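PDB 3MYF: sensor protein from Shewanella sp. W3-18-1, which is a hybrid sensor histidine kinase, represented here by its histidine phosphotransfer (HPt) domain, which probably relays phosphoryl groups between response-regulator receiver domains. Local coordinates for residues L3-N7 against K104-V109. Residue numbers count along the deposited sequence, not the author numbering.
Sequences LHTLN and KVESAV
Residues 3-5 take up helix-like backbone angles but make no regular helical hydrogen-bond pattern; the chain then extends at Leu6 (-146/128), and Asn7 N-caps helix 8-14 through OD1 to the Leu10 backbone N. Residues 104-109 are regular alpha-helix within helix 92-116, with Ala108 N to Lys104 O and Val109 N to Val105 O both 2.9 Å. CA spacings set the register: Thr5-Val105 6.0 Å, Leu6-Ala108 6.4 Å. At Lys104, Thr5 (chi1 -66°, m) sets CG2 3.6 Å from Lys104 O and 3.8 Å from Lys104 CB; Lys104 NZ turns from the loop to a salt bridge with Asp100, while Thr5 OG1 hydrogen-bonds Glu101 OE2, one turn before Val105. Val105 CG2 is 3.8 Å from Thr5 CG2, and its side chain touches Leu33. Helices 19-46, 49-63, 69-83 and 92-116 form the four-helix bundle characteristic of HPt domains; beside it, Thr5 and Leu6 bury 247 Å² (both sides summed) through methyl contacts with side chains and backbone, without inter-segment hydrogen bonds. Ala108 points toward the loop, its small CB 3.7 Å from CD2 of Leu6 (chi1 t, chi2 p). The same Leu6 CD2 reaches Val109, 3.6 Å from N and 3.8 Å from CG2, while Val109 also packs on Leu26 of helix 19-46.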
ATOM      1  N   LEU A   3     -18.992  -2.085  12.099  1.00 44.93           N
ATOM      2  CA  LEU A   3     -18.049  -3.209  11.991  1.00 40.07           C
ATOM      3  C   LEU A   3     -18.135  -3.929  10.655  1.00 36.40           C
ATOM      4  O   LEU A   3     -17.252  -4.724  10.318  1.00 35.05           O
ATOM      5  CB  LEU A   3     -18.283  -4.221  13.111  1.00 41.78           C
ATOM      6  N   HIS A   4     -19.199  -3.665   9.903  1.00 37.13           N
ATOM      7  CA  HIS A   4     -19.309  -4.175   8.538  1.00 35.71           C
ATOM      8  C   HIS A   4     -18.345  -3.451   7.595  1.00 35.30           C
ATOM      9  O   HIS A   4     -17.911  -4.018   6.583  1.00 36.12           O
ATOM     10  CB  HIS A   4     -20.751  -4.049   8.015  1.00 39.62           C
ATOM     11  N   THR A   5     -18.048  -2.197   7.923  1.00 35.79           N
ATOM     12  CA  THR A   5     -17.169  -1.350   7.131  1.00 35.76           C
ATOM     13  C   THR A   5     -15.723  -1.574   7.544  1.00 34.27           C
ATOM     14  O   THR A   5     -14.880  -1.873   6.713  1.00 34.07           O
ATOM     15  CB  THR A   5     -17.553   0.147   7.261  1.00 39.65           C
ATOM     16  OG1 THR A   5     -18.843   0.360   6.679  1.00 43.60           O
ATOM     17  CG2 THR A   5     -16.543   1.057   6.550  1.00 39.60           C
ATOM     18  N   LEU A   6     -15.443  -1.427   8.838  1.00 34.30           N
ATOM     19  CA  LEU A   6     -14.101  -1.651   9.358  1.00 34.68           C
ATOM     20  C   LEU A   6     -14.191  -2.228  10.765  1.00 35.32           C
ATOM     21  O   LEU A   6     -14.884  -1.682  11.615  1.00 37.69           O
ATOM     22  CB  LEU A   6     -13.280  -0.345   9.366  1.00 36.98           C
ATOM     23  CG  LEU A   6     -11.908  -0.329  10.049  1.00 39.98           C
ATOM     24  CD1 LEU A   6     -10.933  -1.314   9.434  1.00 40.91           C
ATOM     25  CD2 LEU A   6     -11.318   1.080  10.035  1.00 43.74           C
ATOM     26  N   ASN A   7     -13.494  -3.341  10.969  1.00 51.63           N
ATOM     27  CA  ASN A   7     -13.491  -4.069  12.228  1.00 51.13           C
ATOM     28  C   ASN A   7     -12.059  -4.214  12.727  1.00 50.33           C
ATOM     29  O   ASN A   7     -11.336  -5.134  12.325  1.00 48.37           O
ATOM     30  CB  ASN A   7     -14.176  -5.434  12.043  1.00 50.40           C
ATOM     31  CG  ASN A   7     -14.256  -6.243  13.336  1.00 51.71           C
ATOM     32  OD1 ASN A   7     -13.475  -6.040  14.267  1.00 53.47           O
ATOM     33  ND2 ASN A   7     -15.196  -7.182  13.382  1.00 51.84           N
ATOM     34  N   LYS A 104     -16.780   5.159   2.837  1.00 33.54           N
ATOM     35  CA  LYS A 104     -16.950   4.852   4.271  1.00 34.80           C
ATOM     36  C   LYS A 104     -15.685   4.252   4.895  1.00 32.87           C
ATOM     37  O   LYS A 104     -15.392   4.479   6.076  1.00 34.49           O
ATOM     38  CB  LYS A 104     -18.121   3.892   4.496  1.00 36.01           C
ATOM     39  CG  LYS A 104     -19.485   4.436   4.082  1.00 40.08           C
ATOM     40  CD  LYS A 104     -20.491   3.297   3.965  1.00 42.71           C
ATOM     41  CE  LYS A 104     -21.850   3.817   3.564  1.00 49.60           C
ATOM     42  NZ  LYS A 104     -22.754   2.703   3.190  1.00 53.52           N
ATOM     43  N   VAL A 105     -14.967   3.455   4.117  1.00 30.18           N
ATOM     44  CA  VAL A 105     -13.706   2.834   4.574  1.00 29.49           C
ATOM     45  C   VAL A 105     -12.625   3.898   4.786  1.00 30.28           C
ATOM     46  O   VAL A 105     -11.897   3.852   5.790  1.00 30.64           O
ATOM     47  CB  VAL A 105     -13.211   1.711   3.595  1.00 28.61           C
ATOM     48  CG1 VAL A 105     -11.751   1.297   3.889  1.00 29.35           C
ATOM     49  CG2 VAL A 105     -14.119   0.474   3.694  1.00 28.09           C
ATOM     50  N   GLU A 106     -12.531   4.854   3.859  1.00 33.79           N
ATOM     51  CA  GLU A 106     -11.574   5.971   3.980  1.00 35.19           C
ATOM     52  C   GLU A 106     -11.826   6.740   5.271  1.00 35.83           C
ATOM     53  O   GLU A 106     -10.884   7.101   5.993  1.00 36.41           O
ATOM     54  CB  GLU A 106     -11.659   6.921   2.782  1.00 38.53           C
ATOM     55  CG  GLU A 106     -11.026   6.379   1.498  1.00 39.20           C
ATOM     56  CD  GLU A 106     -11.299   7.244   0.271  1.00 45.24           C
ATOM     57  OE1 GLU A 106     -12.243   8.063   0.316  1.00 44.28           O
ATOM     58  OE2 GLU A 106     -10.579   7.089  -0.753  1.00 48.89           O
ATOM     59  N   SER A 107     -13.096   7.010   5.554  1.00 36.41           N
ATOM     60  CA  SER A 107     -13.449   7.734   6.776  1.00 39.80           C
ATOM     61  C   SER A 107     -13.133   6.903   8.021  1.00 39.12           C
ATOM     62  O   SER A 107     -12.586   7.419   9.006  1.00 41.09           O
ATOM     63  CB  SER A 107     -14.925   8.141   6.768  1.00 43.12           C
ATOM     64  OG  SER A 107     -15.332   8.471   8.098  1.00 48.05           O
ATOM     65  N   ALA A 108     -13.483   5.618   7.977  1.00 38.45           N
ATOM     66  CA  ALA A 108     -13.327   4.737   9.136  1.00 39.88           C
ATOM     67  C   ALA A 108     -11.862   4.547   9.495  1.00 38.01           C
ATOM     68  O   ALA A 108     -11.495   4.599  10.673  1.00 39.85           O
ATOM     69  CB  ALA A 108     -13.982   3.403   8.880  1.00 41.50           C
ATOM     70  N   VAL A 109     -11.025   4.342   8.476  1.00 35.22           N
ATOM     71  CA  VAL A 109      -9.589   4.153   8.699  1.00 35.09           C
ATOM     72  C   VAL A 109      -8.931   5.440   9.208  1.00 35.74           C
ATOM     73  O   VAL A 109      -8.152   5.401  10.176  1.00 37.14           O
ATOM     74  CB  VAL A 109      -8.858   3.608   7.444  1.00 34.44           C
ATOM     75  CG1 VAL A 109      -7.364   3.440   7.712  1.00 36.15           C
ATOM     76  CG2 VAL A 109      -9.456   2.279   6.997  1.00 35.53           C
TER